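Local coordinates for protein 23S rRNA (guanine(2535)-N(1))-methyltransferase (Streptomyces viridochromogenes, PDB 1O9G) that methylates a specific guanine of 23S ribosomal RNA at N1, using S-adenosyl-L-methionine as methyl donor, and so confers resistance to the orthosomycin antibiotic avilamycin, at residues V33-A36 against T37-Q41; K95-A98 against L99-P102; G186-G190 against Q191-G195; I219-P223 against V224-E228. The protein carries 3 engineered substitutions. One frame throughout, in Å; residues are numbered along the deposited sequence.

Contact 1 of 4, residues V33-A36 against T37-Q41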
loop_
_atom_site.group_PDB
_atom_site.type_symbol
_atom_site.label_atom_id
_atom_site.label_comp_id
_atom_site.label_asym_id
_atom_site.label_seq_id
_atom_site.Cartn_x
_atom_site.Cartn_y
_atom_site.Cartn_z
ATOM N N VAL A 33 -5.902 -7.187 -5.438
ATOM C CA VAL A 33 -6.085 -5.875 -6.037
ATOM C C VAL A 33 -7.470 -5.313 -5.742
ATOM O O VAL A 33 -7.612 -4.146 -5.404
ATOM C CB VAL A 33 -5.832 -5.922 -7.546
ATOM C CG1 VAL A 33 -6.139 -4.589 -8.186
ATOM C CG2 VAL A 33 -4.356 -6.335 -7.814
ATOM N N ARG A 34 -8.500 -6.140 -5.862
ATOM C CA ARG A 34 -9.845 -5.624 -5.659
ATOM C C ARG A 34 -10.044 -5.070 -4.247
ATOM O O ARG A 34 -10.674 -4.028 -4.053
ATOM C CB ARG A 34 -10.875 -6.704 -5.957
ATOM C CG ARG A 34 -12.289 -6.216 -5.913
ATOM C CD ARG A 34 -13.302 -7.266 -6.230
ATOM N NE ARG A 34 -14.594 -6.665 -6.530
ATOM C CZ ARG A 34 -15.709 -7.362 -6.712
ATOM N NH1 ARG A 34 -15.697 -8.689 -6.626
ATOM N NH2 ARG A 34 -16.847 -6.739 -6.983
ATOM N N LEU A 35 -9.522 -5.770 -3.262
ATOM C CA LEU A 35 -9.635 -5.332 -1.889
ATOM C C LEU A 35 -8.779 -4.087 -1.676
ATOM O O LEU A 35 -9.160 -3.179 -0.934
ATOM C CB LEU A 35 -9.250 -6.456 -0.926
ATOM C CG LEU A 35 -9.376 -6.146 0.548
ATOM C CD1 LEU A 35 -10.782 -5.654 0.889
ATOM C CD2 LEU A 35 -9.036 -7.360 1.384
ATOM N N ALA A 36 -7.612 -4.045 -2.295
ATOM C CA ALA A 36 -6.752 -2.852 -2.162
ATOM C C ALA A 36 -7.470 -1.594 -2.624
ATOM O O ALA A 36 -7.482 -0.570 -1.924
ATOM C CB ALA A 36 -5.467 -3.023 -2.932
ATOM N N THR A 37 -8.092 -1.671 -3.784
ATOM C CA THR A 37 -8.749 -0.494 -4.348
ATOM C C THR A 37 -10.023 -0.152 -3.548
ATOM O O THR A 37 -10.335 1.009 -3.373
ATOM C CB THR A 37 -8.986 -0.657 -5.839
ATOM O OG1 THR A 37 -9.517 0.568 -6.351
ATOM C CG2 THR A 37 -9.995 -1.697 -6.154
ATOM N N GLU A 38 -10.706 -1.155 -3.002
ATOM C CA GLU A 38 -11.877 -0.927 -2.157
ATOM C C GLU A 38 -11.487 -0.149 -0.901
ATOM O O GLU A 38 -12.122 0.832 -0.551
ATOM C CB GLU A 38 -12.547 -2.255 -1.783
ATOM C CG GLU A 38 -13.748 -2.131 -0.852
ATOM C CD GLU A 38 -14.991 -1.533 -1.493
ATOM O OE1 GLU A 38 -15.092 -1.492 -2.731
ATOM O OE2 GLU A 38 -15.901 -1.116 -0.743
ATOM N N ILE A 39 -10.441 -0.579 -0.220
ATOM C CA ILE A 39 -10.027 0.058 1.014
ATOM C C ILE A 39 -9.573 1.492 0.695
ATOM O O ILE A 39 -9.937 2.426 1.403
ATOM C CB ILE A 39 -8.902 -0.740 1.737
ATOM C CG1 ILE A 39 -9.389 -2.118 2.181
ATOM C CG2 ILE A 39 -8.393 0.063 2.912
ATOM C CD1 ILE A 39 -8.288 -3.073 2.614
ATOM N N PHE A 40 -8.754 1.651 -0.342
ATOM C CA PHE A 40 -8.223 2.965 -0.688
ATOM C C PHE A 40 -9.358 3.945 -1.012
ATOM O O PHE A 40 -9.361 5.093 -0.556
ATOM C CB PHE A 40 -7.219 2.875 -1.848
ATOM C CG PHE A 40 -6.643 4.186 -2.255
ATOM C CD1 PHE A 40 -5.785 4.852 -1.419
ATOM C CD2 PHE A 40 -6.982 4.771 -3.466
ATOM C CE1 PHE A 40 -5.254 6.055 -1.778
ATOM C CE2 PHE A 40 -6.449 5.972 -3.841
ATOM C CZ PHE A 40 -5.589 6.621 -2.999
ATOM N N GLN A 41 -10.336 3.491 -1.788
ATOM C CA GLN A 41 -11.470 4.342 -2.147
ATOM C C GLN A 41 -12.339 4.685 -0.936
ATOM O O GLN A 41 -12.832 5.795 -0.833
ATOM C CB GLN A 41 -12.271 3.725 -3.295
ATOM C CG GLN A 41 -11.487 3.698 -4.595
ATOM C CD GLN A 41 -12.313 3.221 -5.751
ATOM O OE1 GLN A 41 -13.289 3.881 -6.111
ATOM N NE2 GLN A 41 -11.972 2.064 -6.299
#
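L35 and I39, one helical turn apart, carry the apolar part of this contact within helix 33-45. CD1 of I39 lies 3.9 Å from CG of L35, the two side chains slanting across each other on one face of the helix. The backbone bonds are the regular i to i+4 set: T37 N to V33 O, E38 N to R34 O, I39 N to L35 O and F40 N to A36 O, the last at 3.0 Å and nearly straight (165°). Among the polar side chains, T37 is turned with OG1 anti to its own N (chi1 -175°), which leaves CG2 over the carbonyl oxygen of R34, 3.2 Å away. Its OG1 receives the N-H of Q41 NE2 at 2.9 Å, close to the plane of the amide, and also bonds H73, so two groups fix the hydroxyl. E38 bends at chi2 and is held by R42 and by the backbone nitrogens of R5, H6 and A7, while R34 reaches A7 O and the ring of Y4. The helix has neighbours on two faces: V33, A36, T37 and F40 face helix 64-72, whereas L35 and I39 rest on strands 228-232 and 235-241 of the sheet.

Contact 2 of 4, residues K95-A98 against L99-P102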
loop_
_atom_site.group_PDB
_atom_site.type_symbol
_atom_site.label_atom_id
_atom_site.label_comp_id
_atom_site.label_asym_id
_atom_site.label_seq_id
_atom_site.Cartn_x
_atom_site.Cartn_y
_atom_site.Cartn_z
ATOM N N LYS A 95 12.427 -2.268 -5.990
ATOM C CA LYS A 95 12.179 -2.743 -7.352
ATOM C C LYS A 95 10.742 -2.469 -7.757
ATOM O O LYS A 95 10.472 -2.079 -8.891
ATOM C CB LYS A 95 12.494 -4.244 -7.520
ATOM C CG LYS A 95 13.954 -4.577 -7.463
ATOM C CD LYS A 95 14.177 -6.056 -7.779
ATOM C CE LYS A 95 14.192 -6.352 -9.273
ATOM N NZ LYS A 95 14.877 -7.640 -9.556
ATOM N N ASN A 96 9.806 -2.663 -6.840
ATOM C CA ASN A 96 8.412 -2.379 -7.161
ATOM C C ASN A 96 8.197 -0.888 -7.351
ATOM O O ASN A 96 7.554 -0.482 -8.308
ATOM C CB ASN A 96 7.431 -2.976 -6.142
ATOM C CG ASN A 96 7.108 -4.419 -6.414
ATOM O OD1 ASN A 96 6.926 -4.773 -7.570
ATOM N ND2 ASN A 96 6.974 -5.260 -5.370
ATOM N N LEU A 97 8.744 -0.060 -6.467
ATOM C CA LEU A 97 8.565 1.383 -6.612
ATOM C C LEU A 97 9.206 1.952 -7.878
ATOM O O LEU A 97 8.786 2.980 -8.382
ATOM C CB LEU A 97 9.060 2.173 -5.411
ATOM C CG LEU A 97 8.227 2.028 -4.174
ATOM C CD1 LEU A 97 8.808 3.009 -3.158
ATOM C CD2 LEU A 97 6.777 2.281 -4.321
ATOM N N ALA A 98 10.247 1.291 -8.370
ATOM C CA ALA A 98 10.855 1.678 -9.635
ATOM C C ALA A 98 9.813 1.648 -10.774
ATOM O O ALA A 98 9.965 2.357 -11.762
ATOM C CB ALA A 98 12.043 0.803 -9.953
ATOM N N LEU A 99 8.786 0.814 -10.650
ATOM C CA LEU A 99 7.723 0.708 -11.635
ATOM C C LEU A 99 6.751 1.882 -11.655
ATOM O O LEU A 99 5.864 1.924 -12.500
ATOM C CB LEU A 99 6.942 -0.599 -11.423
ATOM C CG LEU A 99 7.805 -1.867 -11.476
ATOM C CD1 LEU A 99 6.956 -3.027 -11.045
ATOM C CD2 LEU A 99 8.388 -2.087 -12.853
ATOM N N LEU A 100 6.921 2.835 -10.755
ATOM C CA LEU A 100 6.065 4.020 -10.714
ATOM C C LEU A 100 6.534 5.105 -11.666
ATOM O O LEU A 100 5.967 6.191 -11.655
ATOM C CB LEU A 100 5.944 4.551 -9.296
ATOM C CG LEU A 100 5.251 3.589 -8.352
ATOM C CD1 LEU A 100 5.260 4.150 -6.980
ATOM C CD2 LEU A 100 3.811 3.278 -8.796
ATOM N N SER A 101 7.550 4.834 -12.466
ATOM C CA SER A 101 7.894 5.750 -13.554
ATOM C C SER A 101 7.824 5.047 -14.894
ATOM O O SER A 101 8.019 3.836 -14.981
ATOM C CB SER A 101 9.265 6.367 -13.370
ATOM O OG SER A 101 10.262 5.455 -13.755
ATOM N N PRO A 102 7.535 5.778 -15.961
ATOM C CA PRO A 102 7.631 5.152 -17.289
ATOM C C PRO A 102 8.977 4.478 -17.555
ATOM O O PRO A 102 8.957 3.360 -18.106
ATOM C CB PRO A 102 7.353 6.306 -18.241
ATOM C CG PRO A 102 6.466 7.227 -17.439
ATOM C CD PRO A 102 7.032 7.159 -16.041
HETATM O O HOH W 1 11.430 4.503 -11.802
#
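S101 OG has two partners in the link between helices: it bonds G104 N as the N-cap of helix 102-119, and it bonds a water, 2.5 Å away, that donates to A98 O at 2.6 Å. The water thus bridges the two ends of a type I beta turn, A98 to S101, through which the chain leaves helix 87-98 and enters the next helix. A chi1 of 79° places OG of S101 between backbone N and carbonyl carbon, where it meets both. Two i+3 to i backbone bonds run into the turn: L99 N to N96 O at 2.9 Å, and L100 N to L97 O at 3.0 Å. In both the donor stands well above the carbonyl plane, as in tight 3-10 turns. N96 itself is buried, its amide fixed by H23 N and by S62 O. L97 and L100 turn to the same side, so the leucines pack the helix exit against helix 64-72 and strand 147-151. L99 instead folds back along the carbonyls of the last helical turn, with CG 3.7 Å from K95 O. Where the leucine pair touches, CD2 of L97 meets CD1 of L100 at 3.6 Å.

Contact 3 of 4, residues G186-G190 against Q191-G195. Engineered in segment 186-190: G190 (natural residue Arg). Unlike the reference sequence in segment 186-190: Q187 (reference Arg), V188 (reference Cys). Unlike the reference sequence in segment 191-195: Q191 (reference Ser), P192 (reference Arg), V193 (reference Trp), A194 (reference Arg), G195 (reference Ala).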
loop_
_atom_site.group_PDB
_atom_site.type_symbol
_atom_site.label_atom_id
_atom_site.label_comp_id
_atom_site.label_asym_id
_atom_site.label_seq_id
_atom_site.Cartn_x
_atom_site.Cartn_y
_atom_site.Cartn_z
ATOM N N GLY A 186 -2.360 -16.037 13.480
ATOM C CA GLY A 186 -3.272 -15.099 14.108
ATOM C C GLY A 186 -3.246 -13.672 13.591
ATOM O O GLY A 186 -3.245 -13.430 12.378
ATOM N N GLN A 187 -3.251 -12.731 14.536
ATOM C CA GLN A 187 -3.423 -11.306 14.244
ATOM C C GLN A 187 -2.645 -10.441 15.236
ATOM O O GLN A 187 -2.280 -10.896 16.331
ATOM C CB GLN A 187 -4.915 -10.932 14.290
ATOM C CG GLN A 187 -5.466 -10.626 15.702
ATOM C CD GLN A 187 -6.963 -10.317 15.712
ATOM O OE1 GLN A 187 -7.367 -9.155 15.581
ATOM N NE2 GLN A 187 -7.782 -11.354 15.867
ATOM N N VAL A 188 -2.407 -9.186 14.856
ATOM C CA VAL A 188 -1.770 -8.236 15.759
ATOM C C VAL A 188 -2.724 -7.921 16.917
ATOM O O VAL A 188 -3.879 -7.546 16.684
ATOM C CB VAL A 188 -1.356 -6.938 15.040
ATOM C CG1 VAL A 188 -0.585 -6.034 15.988
ATOM C CG2 VAL A 188 -0.504 -7.255 13.815
ATOM N N PRO A 189 -2.261 -8.088 18.157
ATOM C CA PRO A 189 -3.093 -7.775 19.322
ATOM C C PRO A 189 -3.270 -6.270 19.573
ATOM O O PRO A 189 -2.671 -5.428 18.911
ATOM C CB PRO A 189 -2.358 -8.458 20.487
ATOM C CG PRO A 189 -0.951 -8.651 20.033
ATOM C CD PRO A 189 -0.933 -8.605 18.541
ATOM N N GLY A 190 -4.090 -5.951 20.566
ATOM C CA GLY A 190 -4.538 -4.600 20.795
ATOM C C GLY A 190 -3.453 -3.602 21.114
ATOM O O GLY A 190 -3.472 -2.518 20.573
ATOM N N GLN A 191 -2.526 -3.954 22.002
ATOM C CA GLN A 191 -1.512 -3.000 22.459
ATOM C C GLN A 191 -0.572 -2.569 21.318
ATOM O O GLN A 191 -0.351 -1.377 21.135
ATOM C CB GLN A 191 -0.734 -3.541 23.675
ATOM C CG GLN A 191 -1.548 -3.563 24.978
ATOM C CD GLN A 191 -0.820 -4.249 26.127
ATOM O OE1 GLN A 191 -0.154 -3.586 26.931
ATOM N NE2 GLN A 191 -0.953 -5.573 26.217
ATOM N N PRO A 192 -0.022 -3.509 20.552
ATOM C CA PRO A 192 0.744 -3.146 19.351
ATOM C C PRO A 192 -0.035 -2.290 18.351
ATOM O O PRO A 192 0.516 -1.322 17.879
ATOM C CB PRO A 192 1.109 -4.508 18.745
ATOM C CG PRO A 192 1.118 -5.421 19.888
ATOM C CD PRO A 192 -0.011 -4.965 20.770
ATOM N N VAL A 193 -1.286 -2.634 18.046
ATOM C CA VAL A 193 -2.090 -1.822 17.125
ATOM C C VAL A 193 -2.263 -0.443 17.689
ATOM O O VAL A 193 -2.089 0.532 16.990
ATOM C CB VAL A 193 -3.477 -2.415 16.850
ATOM C CG1 VAL A 193 -4.352 -1.425 16.031
ATOM C CG2 VAL A 193 -3.359 -3.695 16.088
ATOM N N ALA A 194 -2.623 -0.356 18.961
ATOM C CA ALA A 194 -2.761 0.938 19.605
ATOM C C ALA A 194 -1.490 1.768 19.508
ATOM O O ALA A 194 -1.549 2.943 19.190
ATOM C CB ALA A 194 -3.145 0.763 21.052
ATOM N N GLY A 195 -0.337 1.166 19.755
ATOM C CA GLY A 195 0.920 1.891 19.688
ATOM C C GLY A 195 1.258 2.336 18.274
ATOM O O GLY A 195 1.787 3.418 18.068
#
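V188 supplies the apolar centre, its CG1 methyl lying 3.6 Å from both CB of P192 and CG2 of V193. This is the start of helix 190-203, with P189 as N-cap residue, and the valine just before the cap folds against the first turn of the helix. With CG1 anti to its backbone N (chi1 -175°), V188 sends that methyl forward into the notch between the proline ring and the valine; it runs past P192 in the opposite sense and crosses V193 at a slant. Further out, the side chains of P189 and P192 cross at about a right angle, CG to CG at 3.8 Å. P192 suits this place in the turn: lying in the first helical turn, its missing N-H costs no i to i-4 bond, and its CD can rest 3.3 Å from P189 O. The same carbonyl oxygen is also approached by CG2 of V193 at 3.4 Å, so it is packed round with carbon as well as hydrogen-bonded. G190, an engineered residue that is Arg in the natural protein, opens the helix and adds no side chain to this packing. Toward the strands, the backbone N of V188 bonds D214 OD2, tying the segment before the helix to the end of strand 209-214. At the polar edge the helix bonding begins: V193 N reaches P189 O at 3.2 Å, the donor nearly along the C=O axis, and A194 N donates to G190 O over a shorter 2.8 Å with a bond angle of 167°.

Contact 4 of 4, residues I219-P223 against V224-E228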
loop_
_atom_site.group_PDB
_atom_site.type_symbol
_atom_site.label_atom_id
_atom_site.label_comp_id
_atom_site.label_asym_id
_atom_site.label_seq_id
_atom_site.Cartn_x
_atom_site.Cartn_y
_atom_site.Cartn_z
ATOM N N ILE A 219 -10.277 -5.821 13.879
ATOM C CA ILE A 219 -9.037 -5.264 14.402
ATOM C C ILE A 219 -9.344 -4.375 15.596
ATOM O O ILE A 219 -10.131 -3.449 15.475
ATOM C CB ILE A 219 -8.323 -4.476 13.295
ATOM C CG1 ILE A 219 -7.830 -5.452 12.220
ATOM C CG2 ILE A 219 -7.147 -3.663 13.872
ATOM C CD1 ILE A 219 -7.481 -4.798 10.897
ATOM N N PRO A 220 -8.744 -4.659 16.750
ATOM C CA PRO A 220 -9.015 -3.874 17.957
ATOM C C PRO A 220 -8.401 -2.464 17.885
ATOM O O PRO A 220 -7.194 -2.359 17.724
ATOM C CB PRO A 220 -8.375 -4.720 19.074
ATOM C CG PRO A 220 -7.282 -5.506 18.383
ATOM C CD PRO A 220 -7.774 -5.748 16.996
ATOM N N VAL A 221 -9.220 -1.417 18.012
ATOM C CA VAL A 221 -8.722 -0.033 18.100
ATOM C C VAL A 221 -9.201 0.775 19.314
ATOM O O VAL A 221 -8.625 1.828 19.609
ATOM C CB VAL A 221 -9.019 0.799 16.807
ATOM C CG1 VAL A 221 -8.352 0.170 15.597
ATOM C CG2 VAL A 221 -10.517 0.967 16.566
ATOM N N ALA A 222 -10.237 0.300 20.009
ATOM C CA ALA A 222 -10.744 0.974 21.205
ATOM C C ALA A 222 -9.575 1.306 22.131
ATOM O O ALA A 222 -8.666 0.493 22.266
ATOM C CB ALA A 222 -11.755 0.088 21.921
ATOM N N PRO A 223 -9.575 2.478 22.775
ATOM C CA PRO A 223 -10.718 3.396 22.826
ATOM C C PRO A 223 -10.837 4.372 21.657
ATOM O O PRO A 223 -11.752 5.187 21.687
ATOM C CB PRO A 223 -10.460 4.171 24.123
ATOM C CG PRO A 223 -8.963 4.239 24.221
ATOM C CD PRO A 223 -8.426 3.005 23.536
ATOM N N VAL A 224 -9.959 4.294 20.653
ATOM C CA VAL A 224 -10.128 5.119 19.464
ATOM C C VAL A 224 -11.421 4.670 18.794
ATOM O O VAL A 224 -11.719 3.485 18.769
ATOM C CB VAL A 224 -8.936 5.005 18.471
ATOM C CG1 VAL A 224 -9.121 5.966 17.300
ATOM C CG2 VAL A 224 -7.591 5.263 19.164
ATOM N N LYS A 225 -12.211 5.612 18.293
ATOM C CA LYS A 225 -13.429 5.273 17.562
ATOM C C LYS A 225 -13.073 4.965 16.127
ATOM O O LYS A 225 -12.322 5.695 15.530
ATOM C CB LYS A 225 -14.404 6.448 17.572
ATOM C CG LYS A 225 -15.776 6.154 16.944
ATOM C CD LYS A 225 -16.757 5.559 17.944
ATOM C CE LYS A 225 -18.057 5.137 17.249
ATOM N NZ LYS A 225 -18.980 4.406 18.150
ATOM N N ALA A 226 -13.626 3.893 15.579
ATOM C CA ALA A 226 -13.414 3.535 14.186
ATOM C C ALA A 226 -14.300 4.398 13.289
ATOM O O ALA A 226 -15.503 4.501 13.518
ATOM C CB ALA A 226 -13.756 2.061 13.975
ATOM N N LEU A 227 -13.718 5.009 12.262
ATOM C CA LEU A 227 -14.530 5.656 11.237
ATOM C C LEU A 227 -15.378 4.625 10.504
ATOM O O LEU A 227 -16.531 4.873 10.205
ATOM C CB LEU A 227 -13.682 6.400 10.198
ATOM C CG LEU A 227 -12.780 7.532 10.648
ATOM C CD1 LEU A 227 -11.884 7.954 9.493
ATOM C CD2 LEU A 227 -13.577 8.701 11.155
ATOM N N GLU A 228 -14.765 3.485 10.202
ATOM C CA GLU A 228 -15.328 2.457 9.325
ATOM C C GLU A 228 -14.550 1.124 9.463
ATOM O O GLU A 228 -13.345 1.116 9.734
ATOM C CB GLU A 228 -15.237 2.928 7.869
ATOM C CG GLU A 228 -16.210 2.252 6.925
ATOM C CD GLU A 228 -16.172 2.823 5.521
ATOM O OE1 GLU A 228 -16.149 4.057 5.345
ATOM O OE2 GLU A 228 -16.203 2.035 4.570
#
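A type VI beta turn, made by the cis peptide bond between A222 and P223, reverses the chain from V221 to V224 in the loop that leads from strand 209-214 to strand 228-232. The turn is closed by one backbone bond, V224 N to V221 O at 3.0 Å; at 133° it is noticeably bent. A psi near 0° at P223 turns V224 N alongside the proline's own ring, with CB of P223 3.5 Å from that nitrogen. The ring itself is on the outer, exposed side of the bend. Inside the bend the two valines work on backbone oxygens more than on each other. V224 CB comes to 3.4 Å from V221 O, the acceptor of the turn bond, with CG2 close behind. From the other side of the turn V221 returns the approach: chi1 -60° puts its CG1 anti to the carbonyl carbon and leaves CG2 between that carbon and the backbone N, 3.6 Å from V224 O. The same CG2 methyl reaches CB of A226 more loosely, at 4.3 Å. The bend projects at the surface, yet the turn and its flanks are held: V224 rests on V245 of helix 242-247, I219 on strand 235-241, and E228, paired through its backbone with M239, opens edge strand 228-232 while its carboxylate forms salt bridges with R5, R42 and R46.

All four contacts are local turns or helix segments around one mixed sheet whose strand order, 3-2-1-4-5-7-6, is that of the Rossmann-fold methyltransferases. Contacts 3 and 4 touch: V193 CG1 packs 3.4 Å from P220 O, and G190 CA 3.8 Å from P220 CG, so the loop of contact 4 leans on the start of helix 190-203. Contact 2 lies across the chain's centre, about 31 and 34 Å between centres from contacts 3 and 4. The centre of contact 1 is about 20 Å from those of contacts 2 and 4, and R42 and R5 join its E38 to E228 of contact 4. In such enzymes the S-adenosylmethionine pocket probably involves the loop after strand 53-57, where S62 meets N96 of contact 2.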